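Adhesin/invasin TibA autotransporter (Escherichia coli, PDB 4Q1Q) mediates adhesion to and invasion of human intestinal epithelial cells and bacterial self-aggregation, this chain being a heptose-modified, beta-helical piece of its passenger region. Local coordinates at residues 89-94 with 100-105; 146-151 with 157-162; 178-181 with 185-188; 189-192 with 196-199; 253-256 with 260-263. All coordinates share one frame; numbering follows the deposited sequence.

Contact 1 of 5, residues 89-94 with 100-105; sequences GSATNT and GRQTVF. With 289 (D-glycero-alpha-D-manno-heptopyranose), chain B.
T94 and Q102 face each other across the interior of a parallel beta-helix, their side chains meeting at a slant rather than head-on. Q102 sends CG anti to its own backbone N (chi1 176°) and continues fully extended, which carries its carboxamide across the core to the threonine. There the amide nitrogen NE2 of Q102 lies 3.2 Å from OG1 of T94, yet the angle is too poor for a hydrogen bond. Both atoms are instead bonded to OE1 of Q83, one coil earlier, so a common acceptor draws them together. On the other side, OE1 of Q102 receives NE2 of Q121 and pairs with OG1 of T113, continuing a glutamine ladder along the axis. Such side-chain ladders illustrate how a solenoid satisfies buried amides with equivalent residues from successive coils. Earlier in the chain, on strand 90-92, A91 points toward the second segment, and its CB packs against the same amide, 3.8 Å from NE2 of Q102. S90 faces the other way, as strand alternation requires. Its OG bears a heptose, and with OG anti to the backbone N the sugar is attached through a 1.4 Å bond from S90 OG to heptose C1.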
# COMPACT_ATOMS: atom_id res chain seq x y z
N GLY A 89 -6.23 -14.10 -11.13
CA GLY A 89 -7.17 -13.01 -11.37
C GLY A 89 -6.54 -11.63 -11.42
O GLY A 89 -5.50 -11.38 -10.83
N SER A 90 -7.23 -10.71 -12.09
CA SER A 90 -6.71 -9.40 -12.40
C SER A 90 -7.81 -8.38 -12.19
O SER A 90 -8.93 -8.54 -12.67
CB SER A 90 -6.20 -9.31 -13.84
OG SER A 90 -5.36 -8.18 -14.11
N ALA A 91 -7.48 -7.31 -11.49
CA ALA A 91 -8.43 -6.26 -11.17
C ALA A 91 -7.72 -4.99 -11.58
O ALA A 91 -6.57 -4.76 -11.21
CB ALA A 91 -8.78 -6.23 -9.69
N THR A 92 -8.44 -4.14 -12.31
CA THR A 92 -7.84 -2.92 -12.82
C THR A 92 -8.73 -1.73 -12.50
O THR A 92 -9.93 -1.76 -12.75
CB THR A 92 -7.62 -3.01 -14.34
OG1 THR A 92 -6.59 -3.96 -14.63
CG2 THR A 92 -7.21 -1.65 -14.88
N ASN A 93 -8.08 -0.67 -12.02
CA ASN A 93 -8.73 0.60 -11.73
C ASN A 93 -9.96 0.46 -10.82
O ASN A 93 -10.95 1.18 -10.96
CB ASN A 93 -8.99 1.36 -13.04
CG ASN A 93 -7.71 1.83 -13.71
OD1 ASN A 93 -6.64 1.85 -13.11
ND2 ASN A 93 -7.80 2.25 -14.97
N THR A 94 -9.85 -0.44 -9.85
CA THR A 94 -10.88 -0.62 -8.83
C THR A 94 -10.96 0.62 -7.95
O THR A 94 -9.93 1.26 -7.71
CB THR A 94 -10.57 -1.83 -7.93
OG1 THR A 94 -10.33 -3.00 -8.72
CG2 THR A 94 -11.73 -2.08 -6.94
N GLY A 100 -15.65 -0.41 2.11
CA GLY A 100 -15.37 -1.40 1.07
C GLY A 100 -14.00 -2.04 1.25
O GLY A 100 -13.07 -1.44 1.77
N ARG A 101 -13.88 -3.29 0.82
CA ARG A 101 -12.59 -3.95 0.89
C ARG A 101 -12.25 -4.64 -0.42
O ARG A 101 -13.02 -5.47 -0.90
CB ARG A 101 -12.60 -5.02 1.98
CG ARG A 101 -11.21 -5.60 2.24
CD ARG A 101 -11.25 -6.68 3.32
NE ARG A 101 -11.35 -6.08 4.65
CZ ARG A 101 -11.31 -6.77 5.78
NH1 ARG A 101 -11.18 -8.09 5.75
NH2 ARG A 101 -11.39 -6.15 6.94
N GLN A 102 -11.08 -4.31 -0.96
CA GLN A 102 -10.46 -5.17 -1.95
C GLN A 102 -9.40 -6.04 -1.28
O GLN A 102 -8.53 -5.51 -0.61
CB GLN A 102 -9.81 -4.33 -3.05
CG GLN A 102 -9.04 -5.16 -4.07
CD GLN A 102 -8.29 -4.29 -5.06
OE1 GLN A 102 -7.37 -3.55 -4.71
NE2 GLN A 102 -8.68 -4.38 -6.33
N THR A 103 -9.45 -7.35 -1.51
CA THR A 103 -8.45 -8.26 -0.97
C THR A 103 -7.82 -8.96 -2.15
O THR A 103 -8.54 -9.51 -2.99
CB THR A 103 -9.06 -9.32 -0.04
OG1 THR A 103 -9.68 -8.66 1.07
CG2 THR A 103 -7.99 -10.29 0.47
N VAL A 104 -6.49 -8.94 -2.19
CA VAL A 104 -5.73 -9.63 -3.22
C VAL A 104 -4.96 -10.79 -2.60
O VAL A 104 -3.99 -10.61 -1.84
CB VAL A 104 -4.72 -8.68 -3.89
CG1 VAL A 104 -4.06 -9.37 -5.08
CG2 VAL A 104 -5.41 -7.37 -4.26
N PHE A 105 -5.41 -11.98 -2.97
CA PHE A 105 -4.94 -13.21 -2.38
C PHE A 105 -3.73 -13.70 -3.15
O PHE A 105 -3.23 -13.06 -4.08
CB PHE A 105 -6.04 -14.27 -2.41
CG PHE A 105 -7.18 -14.01 -1.48
CD1 PHE A 105 -7.14 -14.45 -0.17
CD2 PHE A 105 -8.33 -13.39 -1.94
CE1 PHE A 105 -8.22 -14.25 0.69
CE2 PHE A 105 -9.41 -13.19 -1.10
CZ PHE A 105 -9.35 -13.61 0.22
O7 289 B . -3.88 -11.46 -15.80
C7 289 B . -3.10 -11.61 -14.61
C6 289 B . -1.94 -10.54 -14.54
O6 289 B . -1.11 -10.79 -15.70
C5 289 B . -2.58 -9.16 -14.69
O5 289 B . -3.30 -8.92 -13.43
C1 289 B . -4.15 -7.67 -13.60
C2 289 B . -3.52 -6.48 -14.30
O2 289 B . -3.62 -5.32 -13.32
C3 289 B . -2.10 -6.94 -14.12
O3 289 B . -1.46 -7.00 -12.69
C4 289 B . -1.48 -8.10 -14.73
O4 289 B . -1.16 -7.81 -16.10

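Contact 2 of 5, residues 146-151 with 157-162; sequences GIVKAT and GRQYVR. With 289 (D-glycero-alpha-D-manno-heptopyranose), chain P.
NE2 of Q159 meets both T151 and V148 and donates a hydrogen bond to OE1 of Q140, which OG1 of T151 also reaches with a weak one. The T151 and Q159 side chains come from opposite directions, leaving T151 OG1 3.4 Å from Q159 NE2. V148 supplies the apolar wall beside them. Its CG2 branch, wedged between the backbone N and the carbonyl carbon, reaches to 3.6 Å from Q159 NE2. The opposite atom of the carboxamide, OE1 of Q159, accepts NE2 of Q178, so this buried amide is held from two sides. A coil of the autotransporter beta-helix thus places strand 147-149 and strand 158-161 on different faces, with one rung of a glutamine ladder between them. Outside the core, Y160 stacks on F141 and also meets F179, while the rim of its ring comes near the heptose carried by S181, CD2 of Y160 lying 3.5 Å from O3 of the sugar. R162, its chain bent at chi2 (-146°), turns its guanidinium edge to the same sugar. NE of R162 stands a doubtfully short 2.5 Å from heptose O2, and NH2 of R162 adds a weak bond to that oxygen.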
# COMPACT_ATOMS: atom_id res chain seq x y z
N GLY A 146 2.67 -10.66 0.69
CA GLY A 146 2.10 -9.65 -0.19
C GLY A 146 3.07 -8.56 -0.58
O GLY A 146 3.90 -8.14 0.22
N ILE A 147 2.99 -8.11 -1.83
CA ILE A 147 3.94 -7.15 -2.35
C ILE A 147 3.21 -6.02 -3.05
O ILE A 147 2.31 -6.25 -3.86
CB ILE A 147 4.92 -7.78 -3.36
CG1 ILE A 147 5.62 -8.98 -2.70
CG2 ILE A 147 5.93 -6.74 -3.83
CD1 ILE A 147 6.68 -9.67 -3.54
N VAL A 148 3.61 -4.80 -2.72
CA VAL A 148 2.99 -3.62 -3.33
C VAL A 148 4.07 -2.75 -3.95
O VAL A 148 5.16 -2.62 -3.40
CB VAL A 148 2.14 -2.78 -2.34
CG1 VAL A 148 1.01 -3.61 -1.78
CG2 VAL A 148 2.99 -2.22 -1.21
N LYS A 149 3.76 -2.22 -5.13
CA LYS A 149 4.76 -1.53 -5.93
C LYS A 149 4.12 -0.25 -6.38
O LYS A 149 2.97 -0.27 -6.80
CB LYS A 149 5.24 -2.37 -7.10
CG LYS A 149 5.89 -1.56 -8.22
CD LYS A 149 6.34 -2.42 -9.39
CE LYS A 149 7.81 -2.80 -9.26
NZ LYS A 149 8.13 -4.01 -10.06
N ALA A 150 4.86 0.85 -6.26
CA ALA A 150 4.45 2.16 -6.74
C ALA A 150 3.15 2.62 -6.10
O ALA A 150 2.35 3.28 -6.75
CB ALA A 150 4.30 2.18 -8.26
N THR A 151 2.95 2.30 -4.83
CA THR A 151 1.87 2.91 -4.05
C THR A 151 2.13 4.41 -3.82
O THR A 151 3.22 4.80 -3.41
CB THR A 151 1.73 2.24 -2.67
OG1 THR A 151 1.75 0.81 -2.79
CG2 THR A 151 0.44 2.65 -2.01
N GLY A 157 -3.51 9.48 4.04
CA GLY A 157 -3.43 8.06 3.71
C GLY A 157 -2.44 7.25 4.52
O GLY A 157 -1.40 7.78 4.91
N ARG A 158 -2.74 5.97 4.72
CA ARG A 158 -1.85 5.13 5.52
C ARG A 158 -1.63 3.76 4.90
O ARG A 158 -2.57 3.07 4.50
CB ARG A 158 -2.37 4.89 6.94
CG ARG A 158 -2.53 6.18 7.74
CD ARG A 158 -3.25 5.96 9.06
NE ARG A 158 -4.69 5.80 8.90
CZ ARG A 158 -5.54 5.42 9.85
NH1 ARG A 158 -5.08 5.14 11.07
NH2 ARG A 158 -6.84 5.30 9.60
N GLN A 159 -0.36 3.37 4.92
CA GLN A 159 0.02 2.06 4.43
C GLN A 159 0.60 1.27 5.60
O GLN A 159 1.46 1.79 6.31
CB GLN A 159 1.04 2.22 3.30
CG GLN A 159 1.61 0.92 2.76
CD GLN A 159 2.74 1.14 1.78
OE1 GLN A 159 3.83 1.59 2.16
NE2 GLN A 159 2.48 0.84 0.52
N TYR A 160 0.15 0.04 5.79
CA TYR A 160 0.72 -0.80 6.85
C TYR A 160 1.50 -1.92 6.19
O TYR A 160 0.89 -2.80 5.59
CB TYR A 160 -0.37 -1.40 7.75
CG TYR A 160 -1.13 -0.33 8.49
CD1 TYR A 160 -2.10 0.42 7.84
CD2 TYR A 160 -0.83 -0.02 9.81
CE1 TYR A 160 -2.79 1.42 8.49
CE2 TYR A 160 -1.50 1.00 10.46
CZ TYR A 160 -2.48 1.70 9.81
OH TYR A 160 -3.15 2.71 10.45
N VAL A 161 2.82 -1.88 6.31
CA VAL A 161 3.64 -3.00 5.86
C VAL A 161 3.93 -3.90 7.06
O VAL A 161 4.75 -3.60 7.93
CB VAL A 161 4.91 -2.51 5.17
CG1 VAL A 161 5.66 -3.66 4.51
CG2 VAL A 161 4.55 -1.44 4.15
N ARG A 162 3.22 -5.02 7.12
CA ARG A 162 3.27 -5.90 8.29
C ARG A 162 4.25 -7.04 8.09
O ARG A 162 4.92 -7.11 7.06
CB ARG A 162 1.85 -6.38 8.61
CG ARG A 162 0.95 -5.21 9.00
CD ARG A 162 -0.08 -5.58 10.05
NE ARG A 162 -0.67 -4.40 10.67
CZ ARG A 162 -1.98 -4.22 10.83
NH1 ARG A 162 -2.84 -5.13 10.38
NH2 ARG A 162 -2.42 -3.12 11.42
O7 289 P . 4.79 -2.36 16.48
C7 289 P . 3.64 -3.09 16.90
C6 289 P . 3.07 -3.79 15.67
O6 289 P . 1.73 -4.23 15.98
C5 289 P . 3.13 -2.93 14.41
O5 289 P . 2.87 -3.88 13.38
C1 289 P . 2.92 -3.33 12.06
C2 289 P . 1.71 -2.40 11.95
O2 289 P . 0.49 -3.02 12.33
C3 289 P . 1.99 -1.23 12.87
O3 289 P . 0.89 -0.33 12.81
C4 289 P . 2.19 -1.73 14.30
O4 289 P . 2.71 -0.56 14.93

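Contact 3 of 5, residues 178-181 with 185-188; sequences QFVS and SAAK. With 289 (D-glycero-alpha-D-manno-heptopyranose), chain R; 289 (D-glycero-alpha-D-manno-heptopyranose), chain P.
V180 splits its two methyls between backbone and side chain of the segment 185-188. With CG1 anti to the backbone N (chi1 -168°), that branch comes to lie over the chain of S185, 3.8 Å from the amide N of S185. The other branch, CG2, meets the methyl of A186 at 4.1 Å between V180 CG2 and A186 CB. Two residues back, Q178 follows a similar course in a longer form: CG is anti to the backbone N and the chain stays extended, until NE2 of Q178 rests 3.8 Å from CB of A186. A186 is therefore approached by a methyl and by an amide nitrogen. The amide has its polar partners along the axis: NE2 of Q178 donates to OE1 of Q159 in the preceding coil, and OE1 of Q178 has a weak bond with T189 OG1. The fold is a parallel beta-helix, and this is one of its turns: the strand portions within 178-181 and 185-187, only three residues apart in sequence, have short-segment axes 7.5 Å apart at closest approach and run at 130° to each other on separate faces. An outward serine on each strand carries a sugar. S181 is linked from OG to C1 of one heptose. On the other strand, OG of S185 joins C1 of a second heptose, which spreads along the strand until its O4 lies 3.6 Å from CB of A187.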
# COMPACT_ATOMS: atom_id res chain seq x y z
N GLN A 178 3.60 5.87 6.16
CA GLN A 178 3.96 4.49 5.93
C GLN A 178 4.42 3.92 7.26
O GLN A 178 5.27 4.53 7.90
CB GLN A 178 5.09 4.43 4.90
CG GLN A 178 5.43 3.01 4.48
CD GLN A 178 6.64 2.92 3.56
OE1 GLN A 178 7.62 3.65 3.73
NE2 GLN A 178 6.56 2.07 2.55
N PHE A 179 3.82 2.80 7.67
CA PHE A 179 4.23 2.09 8.87
C PHE A 179 4.83 0.73 8.55
O PHE A 179 4.16 -0.17 8.05
CB PHE A 179 3.09 1.85 9.85
CG PHE A 179 2.35 3.10 10.21
CD1 PHE A 179 2.96 4.08 10.95
CD2 PHE A 179 1.04 3.29 9.78
CE1 PHE A 179 2.27 5.23 11.28
CE2 PHE A 179 0.34 4.43 10.13
CZ PHE A 179 0.97 5.41 10.87
N VAL A 180 6.11 0.58 8.87
CA VAL A 180 6.76 -0.68 8.57
C VAL A 180 7.05 -1.33 9.91
O VAL A 180 7.79 -0.80 10.74
CB VAL A 180 8.03 -0.46 7.72
CG1 VAL A 180 8.54 -1.78 7.16
CG2 VAL A 180 7.77 0.55 6.61
N SER A 181 6.42 -2.48 10.12
CA SER A 181 6.51 -3.24 11.35
C SER A 181 7.59 -4.30 11.23
O SER A 181 8.16 -4.48 10.15
CB SER A 181 5.19 -3.94 11.65
OG SER A 181 4.14 -3.00 11.74
N SER A 185 9.14 -4.95 5.22
CA SER A 185 10.21 -4.32 4.47
C SER A 185 9.76 -3.34 3.38
O SER A 185 8.88 -3.65 2.57
CB SER A 185 11.05 -5.43 3.85
OG SER A 185 12.23 -4.91 3.26
N ALA A 186 10.43 -2.20 3.35
CA ALA A 186 10.26 -1.17 2.32
C ALA A 186 11.56 -0.84 1.57
O ALA A 186 12.65 -0.73 2.13
CB ALA A 186 9.72 0.08 2.98
N ALA A 187 11.43 -0.65 0.26
CA ALA A 187 12.55 -0.35 -0.62
C ALA A 187 12.17 0.81 -1.52
O ALA A 187 11.03 0.88 -1.97
CB ALA A 187 12.98 -1.57 -1.41
N LYS A 188 13.11 1.74 -1.72
CA LYS A 188 13.00 2.83 -2.68
C LYS A 188 11.79 3.70 -2.39
O LYS A 188 11.04 4.10 -3.30
CB LYS A 188 12.93 2.33 -4.12
CG LYS A 188 14.06 1.40 -4.56
CD LYS A 188 15.40 2.11 -4.60
CE LYS A 188 16.53 1.12 -4.77
NZ LYS A 188 17.81 1.76 -4.36
O7 289 R . 11.60 -8.08 -2.38
C7 289 R . 11.07 -7.33 -1.28
C6 289 R . 11.77 -7.67 0.04
O6 289 R . 12.74 -8.70 -0.16
C5 289 R . 12.40 -6.46 0.75
O5 289 R . 12.96 -6.88 2.00
C1 289 R . 13.14 -5.75 2.85
C2 289 R . 14.34 -4.93 2.39
O2 289 R . 15.59 -5.62 2.56
C3 289 R . 14.05 -4.54 0.93
O3 289 R . 15.25 -3.95 0.41
C4 289 R . 13.54 -5.70 0.07
O4 289 R . 13.09 -5.15 -1.18
O7 289 P . 4.79 -2.36 16.48
C7 289 P . 3.64 -3.09 16.90
C6 289 P . 3.07 -3.79 15.67
O6 289 P . 1.73 -4.23 15.98
C5 289 P . 3.13 -2.93 14.41
O5 289 P . 2.87 -3.88 13.38
C1 289 P . 2.92 -3.33 12.06
C2 289 P . 1.71 -2.40 11.95
O2 289 P . 0.49 -3.02 12.33
C3 289 P . 1.99 -1.23 12.87
O3 289 P . 0.89 -0.33 12.81
C4 289 P . 2.19 -1.73 14.30
O4 289 P . 2.71 -0.56 14.93

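Contact 4 of 5, residues 189-192 with 196-199; sequences TTIN and GMYL
G196 and I191 bring the two segments closest in backbone terms, with alpha carbons 7.0 Å apart. The isoleucine branch CG2 lies 4.3 Å from the amide N of G196, and so a methyl is set beside bare main chain. The next residue, M197, does most of the work. It was deposited as selenomethionine, so its heavy atom is SE rather than sulfur. Near its root, CB of M197 packs 3.7 Å from CD1 of I191, the two side chains crossing at about a right angle; the extended isoleucine chain (chi2 177°) is what brings CD1 that far. From there M197 runs on with all three torsions near anti, a straight rod into the core that meets T189 tip to tip. CE of M197 stops 3.3 Å from OG1 of T189, while SE sits 4.1 Å from both CB and CG2 of that threonine. Y198 turns its ring away from this interior, to the outer surface, where it lies between F179 and Y216 from the neighbouring coils. With L199 the chain faces inward again, and its side chain touches V180, A204 and V217. Glutamines Q178 and Q215 occupy the equivalent place in the coils before and after M197, so a methionine, present here as selenomethionine, takes the place of glutamine in the line of inward-facing residues stacked coil on coil in this parallel beta-helix.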
# COMPACT_ATOMS: atom_id res chain seq x y z
N THR A 189 11.61 3.97 -1.10
CA THR A 189 10.55 4.83 -0.64
C THR A 189 11.04 6.25 -0.89
O THR A 189 12.18 6.60 -0.61
CB THR A 189 10.22 4.62 0.86
OG1 THR A 189 9.76 3.28 1.11
CG2 THR A 189 9.12 5.57 1.29
N THR A 190 10.13 7.07 -1.39
CA THR A 190 10.36 8.48 -1.61
C THR A 190 9.49 9.26 -0.61
O THR A 190 8.27 9.09 -0.58
CB THR A 190 10.01 8.84 -3.07
OG1 THR A 190 11.07 8.35 -3.90
CG2 THR A 190 9.84 10.34 -3.24
N ILE A 191 10.14 10.09 0.21
CA ILE A 191 9.35 10.80 1.21
C ILE A 191 9.31 12.27 0.81
O ILE A 191 10.30 12.98 0.97
CB ILE A 191 9.90 10.68 2.65
CG1 ILE A 191 10.22 9.23 3.04
CG2 ILE A 191 8.89 11.28 3.61
CD1 ILE A 191 10.82 9.12 4.43
N ASN A 192 8.17 12.72 0.30
CA ASN A 192 8.02 14.11 -0.10
C ASN A 192 7.77 14.97 1.13
O ASN A 192 7.91 14.50 2.27
CB ASN A 192 6.93 14.24 -1.18
CG ASN A 192 7.46 13.80 -2.53
OD1 ASN A 192 8.62 14.07 -2.84
ND2 ASN A 192 6.65 13.07 -3.30
N GLY A 196 5.59 10.96 6.27
CA GLY A 196 6.21 10.24 7.39
C GLY A 196 6.34 8.74 7.20
O GLY A 196 5.36 8.04 7.00
N MSE A 197 7.57 8.23 7.27
CA MSE A 197 7.80 6.80 7.25
C MSE A 197 8.21 6.38 8.64
O MSE A 197 9.15 6.94 9.18
CB MSE A 197 8.93 6.52 6.24
CG MSE A 197 9.09 5.05 5.85
SE MSE A 197 10.82 4.78 4.93
CE MSE A 197 10.50 2.95 4.27
N TYR A 198 7.56 5.37 9.20
CA TYR A 198 7.88 4.95 10.57
C TYR A 198 8.38 3.51 10.58
O TYR A 198 7.68 2.60 10.17
CB TYR A 198 6.67 5.05 11.51
CG TYR A 198 6.10 6.43 11.73
CD1 TYR A 198 5.43 7.09 10.70
CD2 TYR A 198 6.20 7.08 12.95
CE1 TYR A 198 4.89 8.35 10.88
CE2 TYR A 198 5.69 8.36 13.13
CZ TYR A 198 5.03 8.99 12.09
OH TYR A 198 4.53 10.26 12.21
N LEU A 199 9.58 3.29 11.10
CA LEU A 199 10.11 1.93 11.17
C LEU A 199 9.86 1.42 12.59
O LEU A 199 10.62 1.73 13.51
CB LEU A 199 11.58 1.94 10.77
CG LEU A 199 11.92 2.57 9.42
CD1 LEU A 199 13.38 2.30 9.06
CD2 LEU A 199 11.02 2.06 8.30

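Contact 5 of 5, residues 253-256 with 260-263; sequences LQVE and SASK. With 289 (D-glycero-alpha-D-manno-heptopyranose), chain C.
A261 is the small residue on which L253 and V255 converge from the strand 253-255, and this apolar cluster is the dense part of the contact. CD2 of L253 is 4.0 Å from CB of A261, brought there by CG anti to the backbone N (chi1 161°) and a turn at chi2. V255 adds two branches: CG2 stands 4.4 Å from CB of A261, and CG1 lies 4.1 Å from the backbone N of S260. No hydrogen bond crosses between the two segments; what meets directly is apolar packing. A279 and V280, from a loop beyond, cover V255, and V280 also touches A261. L253 packs in turn on Q234 of the preceding coil, so the interior here is carbon-lined where the coil before has a glutamine. The outward side contrasts sharply. S260 directs its side chain away from V255, with OG close to eclipsing its backbone N (chi1 13°), and carries a heptose through a 1.3 Å bond between S260 OG and sugar C1. Beyond S262 the chain turns a corner at K263, whose long side chain is exposed. E256 also points away from the second segment, and its OE1 is hydrogen-bonded to NE2 of H235. Apolar residues inside, with serine-linked sugar and charged groups outside, characterise this coil near the C-terminal end of the glycosylated beta-helix.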
# COMPACT_ATOMS: atom_id res chain seq x y z
N LEU A 253 20.39 14.42 10.04
CA LEU A 253 20.28 13.17 10.79
C LEU A 253 20.25 13.56 12.27
O LEU A 253 21.15 14.22 12.79
CB LEU A 253 21.44 12.24 10.47
CG LEU A 253 21.75 11.10 11.44
CD1 LEU A 253 20.64 10.08 11.29
CD2 LEU A 253 23.14 10.53 11.17
N GLN A 254 19.19 13.16 12.95
CA GLN A 254 19.12 13.35 14.39
C GLN A 254 19.03 12.03 15.14
O GLN A 254 18.13 11.22 14.92
CB GLN A 254 17.90 14.20 14.68
CG GLN A 254 17.86 14.70 16.11
CD GLN A 254 16.73 15.68 16.29
OE1 GLN A 254 16.02 16.03 15.35
NE2 GLN A 254 16.54 16.10 17.52
N VAL A 255 20.00 11.81 16.02
CA VAL A 255 20.07 10.55 16.74
C VAL A 255 19.81 10.80 18.22
O VAL A 255 20.51 11.57 18.87
CB VAL A 255 21.44 9.89 16.52
CG1 VAL A 255 21.53 8.52 17.17
CG2 VAL A 255 21.72 9.79 15.03
N GLU A 256 18.76 10.19 18.76
CA GLU A 256 18.48 10.35 20.18
C GLU A 256 19.36 9.40 20.97
O GLU A 256 19.94 8.46 20.42
CB GLU A 256 17.03 9.99 20.52
CG GLU A 256 16.00 10.68 19.65
CD GLU A 256 15.73 12.10 20.11
OE1 GLU A 256 14.84 12.75 19.52
OE2 GLU A 256 16.40 12.55 21.07
N SER A 260 21.41 4.42 17.02
CA SER A 260 22.73 4.36 16.36
C SER A 260 22.73 4.58 14.86
O SER A 260 21.82 4.20 14.13
CB SER A 260 23.46 3.05 16.64
OG SER A 260 22.64 2.04 17.21
N ALA A 261 23.84 5.14 14.39
CA ALA A 261 24.05 5.37 12.98
C ALA A 261 25.47 4.94 12.65
O ALA A 261 26.38 5.09 13.46
CB ALA A 261 23.85 6.84 12.62
N SER A 262 25.65 4.37 11.46
CA SER A 262 27.00 4.05 11.03
C SER A 262 27.08 4.27 9.53
O SER A 262 26.08 4.50 8.85
CB SER A 262 27.35 2.62 11.45
OG SER A 262 26.44 1.70 10.87
N LYS A 263 28.31 4.30 9.04
CA LYS A 263 28.59 4.62 7.65
C LYS A 263 27.84 5.87 7.24
O LYS A 263 27.17 5.90 6.22
CB LYS A 263 28.24 3.45 6.73
CG LYS A 263 29.05 2.21 7.06
CD LYS A 263 29.18 1.30 5.84
CE LYS A 263 30.08 0.12 6.13
NZ LYS A 263 29.49 -0.73 7.20
O7 289 C . 21.62 -3.68 20.17
C7 289 C . 21.22 -3.14 18.91
C6 289 C . 20.97 -1.62 18.91
O6 289 C . 20.51 -1.12 20.17
C5 289 C . 22.20 -0.80 18.51
O5 289 C . 21.91 0.56 18.84
C1 289 C . 22.91 1.46 18.35
C2 289 C . 24.17 1.21 19.18
O2 289 C . 23.98 1.32 20.59
C3 289 C . 24.64 -0.21 18.87
O3 289 C . 25.80 -0.49 19.66
C4 289 C . 23.53 -1.22 19.14
O4 289 C . 23.96 -2.46 18.58

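In the fold
The contacts follow one another along the chain as separate short loops, and none encloses or crosses another. Contact 1 closes the segment 89-105 in the N-terminal half; contact 2 does the same for 146-162 near the middle, each spanning five intervening residues that include a two-residue strand. Contacts 3 and 4 lie end to end, 178-188 running directly into 189-199, and each bridges just three residues. Neighbouring strands bind contacts 2 and 3 through backbone bonding, V161 N to F179 O at 2.8 Å, and contact 4 joins the same sheet through Y198. Contact 5, about 17 Å from contact 4 between centres, ties sheet faces near the C-terminal end.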